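PDB 3IHV: SusD homolog from Bacteroides thetaiotaomicron VPI-5482, which probably binds sugars at the outer membrane of the cell as part of glycan uptake. Local coordinates for residues D241-W246 with Q374-T379; D318-L323 with R459-S464. All blocks are in the same frame, centred on the assembly; numbering follows the deposited sequence.

Contact 1 of 2, residues D241-W246 with Q374-T379. With EDO (1,2-ethanediol), chain O.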
loop_
_atom_site.group_PDB
_atom_site.type_symbol
_atom_site.label_atom_id
_atom_site.label_comp_id
_atom_site.label_asym_id
_atom_site.label_seq_id
_atom_site.Cartn_x
_atom_site.Cartn_y
_atom_site.Cartn_z
ATOM N N ASP A 241 -5.707 18.504 -8.424
ATOM C CA ASP A 241 -6.994 17.905 -8.120
ATOM C C ASP A 241 -6.878 16.488 -7.563
ATOM O O ASP A 241 -6.367 15.597 -8.222
ATOM C CB ASP A 241 -7.849 17.881 -9.366
ATOM C CG ASP A 241 -8.132 19.255 -9.888
ATOM O OD1 ASP A 241 -8.468 20.151 -9.090
ATOM O OD2 ASP A 241 -8.049 19.431 -11.122
ATOM N N TYR A 242 -7.368 16.288 -6.353
ATOM C CA TYR A 242 -7.317 14.952 -5.720
ATOM C C TYR A 242 -7.926 13.891 -6.606
ATOM O O TYR A 242 -7.402 12.780 -6.673
ATOM C CB TYR A 242 -8.057 14.976 -4.401
ATOM C CG TYR A 242 -7.818 13.790 -3.530
ATOM C CD1 TYR A 242 -6.598 13.625 -2.851
ATOM C CD2 TYR A 242 -8.819 12.872 -3.294
ATOM C CE1 TYR A 242 -6.399 12.549 -2.008
ATOM C CE2 TYR A 242 -8.630 11.823 -2.458
ATOM C CZ TYR A 242 -7.428 11.649 -1.819
ATOM O OH TYR A 242 -7.289 10.548 -1.011
ATOM N N GLU A 243 -9.025 14.243 -7.265
ATOM C CA GLU A 243 -9.722 13.311 -8.155
ATOM C C GLU A 243 -8.819 12.801 -9.285
ATOM O O GLU A 243 -8.947 11.674 -9.721
ATOM C CB GLU A 243 -11.016 13.940 -8.700
ATOM C CG GLU A 243 -11.804 13.000 -9.629
ATOM C CD GLU A 243 -13.167 13.528 -10.048
ATOM O OE1 GLU A 243 -13.637 14.515 -9.469
ATOM O OE2 GLU A 243 -13.739 12.956 -10.993
ATOM N N GLN A 244 -7.902 13.648 -9.748
ATOM C CA GLN A 244 -6.998 13.278 -10.822
ATOM C C GLN A 244 -6.162 12.064 -10.480
ATOM O O GLN A 244 -5.774 11.304 -11.367
ATOM C CB GLN A 244 -6.107 14.476 -11.230
ATOM C CG GLN A 244 -5.414 14.277 -12.573
ATOM C CD GLN A 244 -6.403 14.222 -13.740
ATOM O OE1 GLN A 244 -7.273 15.065 -13.849
ATOM N NE2 GLN A 244 -6.242 13.244 -14.623
ATOM N N LEU A 245 -5.788 11.893 -9.208
ATOM C CA LEU A 245 -5.076 10.697 -8.852
ATOM C C LEU A 245 -5.830 9.412 -9.225
ATOM O O LEU A 245 -5.205 8.414 -9.643
ATOM C CB LEU A 245 -4.824 10.648 -7.331
ATOM C CG LEU A 245 -3.830 11.642 -6.738
ATOM C CD1 LEU A 245 -4.015 11.788 -5.250
ATOM C CD2 LEU A 245 -2.378 11.241 -7.113
ATOM N N TRP A 246 -7.149 9.433 -9.072
ATOM C CA TRP A 246 -7.987 8.238 -9.270
ATOM C C TRP A 246 -8.275 8.076 -10.759
ATOM O O TRP A 246 -8.240 6.947 -11.299
ATOM C CB TRP A 246 -9.235 8.276 -8.298
ATOM C CG TRP A 246 -8.686 8.645 -6.959
ATOM C CD1 TRP A 246 -8.848 9.813 -6.292
ATOM C CD2 TRP A 246 -7.681 7.925 -6.248
ATOM N NE1 TRP A 246 -8.039 9.849 -5.199
ATOM C CE2 TRP A 246 -7.316 8.695 -5.145
ATOM C CE3 TRP A 246 -7.096 6.669 -6.413
ATOM C CZ2 TRP A 246 -6.370 8.265 -4.224
ATOM C CZ3 TRP A 246 -6.150 6.263 -5.496
ATOM C CH2 TRP A 246 -5.798 7.051 -4.443
ATOM N N GLN A 374 -16.609 2.143 -13.058
ATOM C CA GLN A 374 -17.693 2.707 -13.834
ATOM C C GLN A 374 -17.519 4.221 -13.959
ATOM O O GLN A 374 -17.729 4.785 -15.017
ATOM C CB GLN A 374 -19.012 2.385 -13.162
ATOM C CG GLN A 374 -20.231 3.011 -13.778
ATOM C CD GLN A 374 -20.600 2.432 -15.130
ATOM O OE1 GLN A 374 -20.363 1.243 -15.428
ATOM N NE2 GLN A 374 -21.254 3.246 -15.925
ATOM N N LYS A 375 -17.129 4.859 -12.861
ATOM C CA LYS A 375 -16.878 6.283 -12.852
ATOM C C LYS A 375 -15.639 6.715 -13.659
ATOM O O LYS A 375 -15.701 7.687 -14.407
ATOM C CB LYS A 375 -16.663 6.776 -11.409
ATOM C CG LYS A 375 -16.479 8.299 -11.318
ATOM C CD LYS A 375 -16.229 8.781 -9.896
ATOM C CE LYS A 375 -16.231 10.308 -9.840
ATOM N NZ LYS A 375 -15.730 10.766 -8.512
ATOM N N TYR A 376 -14.522 6.018 -13.491
ATOM C CA TYR A 376 -13.255 6.479 -14.056
ATOM C C TYR A 376 -12.747 5.912 -15.385
ATOM O O TYR A 376 -12.077 6.626 -16.112
ATOM C CB TYR A 376 -12.158 6.337 -13.005
ATOM C CG TYR A 376 -12.325 7.253 -11.807
ATOM C CD1 TYR A 376 -12.374 8.635 -11.969
ATOM C CD2 TYR A 376 -12.349 6.764 -10.532
ATOM C CE1 TYR A 376 -12.496 9.473 -10.890
ATOM C CE2 TYR A 376 -12.471 7.593 -9.444
ATOM C CZ TYR A 376 -12.540 8.948 -9.620
ATOM O OH TYR A 376 -12.677 9.790 -8.542
ATOM N N VAL A 377 -13.024 4.647 -15.685
ATOM C CA VAL A 377 -12.401 4.022 -16.844
ATOM C C VAL A 377 -13.029 4.497 -18.135
ATOM O O VAL A 377 -14.223 4.337 -18.334
ATOM C CB VAL A 377 -12.371 2.502 -16.695
ATOM C CG1 VAL A 377 -11.762 1.854 -17.935
ATOM C CG2 VAL A 377 -11.539 2.168 -15.508
ATOM N N THR A 378 -12.225 5.136 -18.988
ATOM C CA THR A 378 -12.741 5.729 -20.231
ATOM C C THR A 378 -12.717 4.782 -21.420
ATOM O O THR A 378 -13.294 5.090 -22.492
ATOM C CB THR A 378 -11.906 6.966 -20.612
ATOM O OG1 THR A 378 -10.541 6.575 -20.806
ATOM C CG2 THR A 378 -11.968 8.010 -19.522
ATOM N N THR A 379 -12.034 3.645 -21.270
ATOM C CA THR A 379 -11.869 2.725 -22.381
ATOM C C THR A 379 -12.400 1.324 -22.143
ATOM O O THR A 379 -12.529 0.871 -21.015
ATOM C CB THR A 379 -10.425 2.620 -22.739
ATOM O OG1 THR A 379 -9.690 2.132 -21.602
ATOM C CG2 THR A 379 -9.917 4.003 -23.142
HETATM C C1 EDO O . -7.348 16.118 -16.901
HETATM O O1 EDO O . -8.329 16.406 -15.895
HETATM C C2 EDO O . -7.847 15.002 -17.800
HETATM O O2 EDO O . -8.024 13.771 -17.072
HETATM O O HOH W 1 -16.294 13.708 -8.602
#
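Tyr376 reaches from the C-terminal end of the short helix 373-376 onto the start of helix 242-250 and touches both Glu243 and Trp246. Its CB points toward that helix, and with CG set beside the backbone N (chi1 -66°) the ring is laid against Trp246. From CG onward one face lies on the backbone carbonyl of Trp246, whose C sits 4.1 Å above the ring centre; the opposite face carries CD of Lys375. Over the same face as that carbonyl, at the rim, Trp246 CB lies 3.5 Å from Tyr376 CE2. At the other rim, Glu243 OE2 stands at the edge near the ring plane, 3.7 Å from Tyr376 CE1. This is helix-to-helix packing within the SusD-family fold, made just before Val377, the first residue to depart from helical geometry. At the tip, Tyr376 OH lies 3.5 Å from Glu243 CG. Tyr376 OH also accepts a hydrogen bond from Lys375 NZ at 3.2 Å. The extended Glu243 and Lys375 chains form only a long salt bridge, OE2 to NZ 3.9 Å, and a water reinforces it by donating to Glu243 OE1 and accepting from Lys375 NZ. Facing elsewhere, Gln244 holds a 1,2-ethanediol, probably from the crystallisation liquor, with OE1 taking a bond from O1 of the diol.

Contact 2 of 2, residues D318-L323 with R459-S464; sequences DIRRDL and RSYELS
The guanidinium of Arg320 lies with one face against Tyr461, whose CB sits 3.7 Å above the plane, toward the rim on the NH2 side. Carboxylates occupy its edges: Asp318 along NE and NH2, Glu462 at NH1. The tyrosine ring itself is turned 63° from the guanidinium and makes no stack with it. Across the contact Arg320 NH1 donates to the anti lone pair of Glu462 OE1 at 2.8 Å, with that oxygen almost exactly in the guanidinium plane. Asp318 is gripped side-on by two nitrogens: NE meets OD1 at 3.0 Å in a nearly straight bond (173°), whereas NH2 reaches OD2 from above the carboxylate plane. OD1 also accepts from Arg320 N at 2.9 Å, a capping bond at the start of helix 320-324, so one oxygen serves both backbone and side chain. A bend at chi3 (-66°) turns the head of Arg320 back to Asp318 while NH1 still faces Glu462. The charge is further shared, for NH1 also makes a salt bridge with Glu458, and Glu462 OE2 pairs with Arg396 and Arg429. A methionine in place of Arg320 would probably leave the buried carboxylates of Asp318 and Glu462 without the positive charge that joins them. The salt-bridge network thus links the start of helix 320-324 to the C-terminal part of helix 448-463, with Trp312 of helix 306-313 and Val426 of helix 417-430 also against Arg320, and Ala398 and Leu402 of helix 397-412 against Glu462.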
loop_
_atom_site.group_PDB
_atom_site.type_symbol
_atom_site.label_atom_id
_atom_site.label_comp_id
_atom_site.label_asym_id
_atom_site.label_seq_id
_atom_site.Cartn_x
_atom_site.Cartn_y
_atom_site.Cartn_z
ATOM N N ASP A 318 -13.840 19.247 3.189
ATOM C CA ASP A 318 -12.792 18.324 2.744
ATOM C C ASP A 318 -13.337 17.525 1.563
ATOM O O ASP A 318 -14.216 16.647 1.745
ATOM C CB ASP A 318 -12.426 17.411 3.905
ATOM C CG ASP A 318 -11.255 16.522 3.606
ATOM O OD1 ASP A 318 -10.992 16.232 2.409
ATOM O OD2 ASP A 318 -10.623 16.069 4.589
ATOM N N ILE A 319 -12.811 17.807 0.371
ATOM C CA ILE A 319 -13.313 17.175 -0.858
ATOM C C ILE A 319 -12.877 15.720 -1.007
ATOM O O ILE A 319 -13.386 14.995 -1.853
ATOM C CB ILE A 319 -12.964 17.986 -2.150
ATOM C CG1 ILE A 319 -11.474 17.911 -2.488
ATOM C CG2 ILE A 319 -13.515 19.429 -2.018
ATOM C CD1 ILE A 319 -11.150 18.373 -3.904
ATOM N N ARG A 320 -11.936 15.286 -0.190
ATOM C CA ARG A 320 -11.437 13.938 -0.315
ATOM C C ARG A 320 -12.448 12.934 0.164
ATOM O O ARG A 320 -12.391 11.798 -0.249
ATOM C CB ARG A 320 -10.186 13.750 0.490
ATOM C CG ARG A 320 -9.017 14.581 -0.002
ATOM C CD ARG A 320 -7.855 14.539 0.961
ATOM N NE ARG A 320 -8.202 15.197 2.227
ATOM C CZ ARG A 320 -7.338 15.426 3.223
ATOM N NH1 ARG A 320 -6.071 15.077 3.123
ATOM N NH2 ARG A 320 -7.728 16.020 4.322
ATOM N N ARG A 321 -13.332 13.346 1.066
ATOM C CA ARG A 321 -14.298 12.419 1.678
ATOM C C ARG A 321 -15.173 11.726 0.623
ATOM O O ARG A 321 -15.172 10.516 0.540
ATOM C CB ARG A 321 -15.131 13.124 2.728
ATOM C CG ARG A 321 -16.174 12.203 3.463
ATOM C CD ARG A 321 -17.008 12.954 4.538
ATOM N NE ARG A 321 -17.632 14.084 3.871
ATOM C CZ ARG A 321 -17.216 15.347 3.912
ATOM N NH1 ARG A 321 -16.174 15.737 4.669
ATOM N NH2 ARG A 321 -17.845 16.233 3.173
ATOM N N ASP A 322 -15.863 12.499 -0.183
ATOM C CA ASP A 322 -16.693 11.938 -1.254
ATOM C C ASP A 322 -15.900 11.267 -2.382
ATOM O O ASP A 322 -16.454 10.430 -3.106
ATOM C CB ASP A 322 -17.617 13.006 -1.832
ATOM C CG ASP A 322 -18.607 13.502 -0.817
ATOM O OD1 ASP A 322 -19.054 12.706 0.035
ATOM O OD2 ASP A 322 -18.941 14.691 -0.860
ATOM N N LEU A 323 -14.637 11.659 -2.568
ATOM C CA LEU A 323 -13.781 11.031 -3.556
ATOM C C LEU A 323 -13.220 9.721 -3.069
ATOM O O LEU A 323 -12.824 8.905 -3.901
ATOM C CB LEU A 323 -12.638 11.949 -3.972
ATOM C CG LEU A 323 -13.080 13.128 -4.809
ATOM C CD1 LEU A 323 -11.969 14.193 -4.948
ATOM C CD2 LEU A 323 -13.510 12.637 -6.220
ATOM N N ARG A 459 -3.428 11.057 7.942
ATOM C CA ARG A 459 -3.099 9.873 7.169
ATOM C C ARG A 459 -4.336 9.087 6.765
ATOM O O ARG A 459 -4.396 8.556 5.628
ATOM C CB ARG A 459 -2.083 8.985 7.907
ATOM C CG ARG A 459 -0.700 9.651 8.037
ATOM C CD ARG A 459 0.316 8.698 8.639
ATOM N NE ARG A 459 0.649 7.590 7.736
ATOM C CZ ARG A 459 1.414 7.702 6.654
ATOM N NH1 ARG A 459 1.960 8.874 6.280
ATOM N NH2 ARG A 459 1.587 6.638 5.894
ATOM N N SER A 460 -5.336 9.018 7.655
ATOM C CA SER A 460 -6.588 8.368 7.290
ATOM C C SER A 460 -7.314 9.165 6.224
ATOM O O SER A 460 -7.782 8.585 5.242
ATOM C CB SER A 460 -7.469 8.105 8.516
ATOM O OG SER A 460 -8.083 9.268 9.017
ATOM N N TYR A 461 -7.396 10.492 6.366
ATOM C CA TYR A 461 -8.090 11.340 5.376
ATOM C C TYR A 461 -7.386 11.404 4.028
ATOM O O TYR A 461 -8.052 11.483 2.978
ATOM C CB TYR A 461 -8.337 12.753 5.925
ATOM C CG TYR A 461 -9.247 12.818 7.157
ATOM C CD1 TYR A 461 -10.168 11.810 7.450
ATOM C CD2 TYR A 461 -9.281 13.954 7.938
ATOM C CE1 TYR A 461 -11.029 11.909 8.526
ATOM C CE2 TYR A 461 -10.163 14.076 9.002
ATOM C CZ TYR A 461 -11.030 13.052 9.291
ATOM O OH TYR A 461 -11.894 13.180 10.355
ATOM N N GLU A 462 -6.054 11.304 4.043
ATOM C CA GLU A 462 -5.323 11.395 2.795
ATOM C C GLU A 462 -5.197 10.072 2.055
ATOM O O GLU A 462 -5.325 10.019 0.812
ATOM C CB GLU A 462 -3.915 11.956 3.051
ATOM C CG GLU A 462 -3.080 12.103 1.774
ATOM C CD GLU A 462 -3.691 13.020 0.714
ATOM O OE1 GLU A 462 -4.554 13.907 1.043
ATOM O OE2 GLU A 462 -3.347 12.821 -0.484
ATOM N N LEU A 463 -4.948 9.010 2.813
ATOM C CA LEU A 463 -4.538 7.723 2.256
ATOM C C LEU A 463 -5.510 6.555 2.471
ATOM O O LEU A 463 -5.139 5.407 2.255
ATOM C CB LEU A 463 -3.189 7.360 2.903
ATOM C CG LEU A 463 -2.073 8.386 2.765
ATOM C CD1 LEU A 463 -0.931 8.044 3.755
ATOM C CD2 LEU A 463 -1.559 8.416 1.367
ATOM N N SER A 464 -6.743 6.840 2.888
ATOM C CA SER A 464 -7.698 5.802 3.215
ATOM C C SER A 464 -7.763 4.738 2.150
ATOM O O SER A 464 -7.748 5.067 0.983
ATOM C CB SER A 464 -9.109 6.389 3.432
ATOM O OG SER A 464 -9.624 7.045 2.284
#

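In the fold
From the N terminus, the chain first passes 241-246, then 318-323, before 374-379 returns to the first of these and closes contact 1 over 127 intervening residues. Contact 2 closes later, when 459-464 comes back to 318-323 across 135 residues. The segments alternate, so the two loops cross and neither nests in the other. Their centres are 15 Å apart, yet they touch: Tyr242 OH lies 2.7 Å from Glu462 O, a probable hydrogen bond, and Leu323 packs against both Glu243 and Lys375. Helix 242-250 thereby sits between helix 373-376, in the less buried contact 1, and helix 448-463, in the buried contact 2.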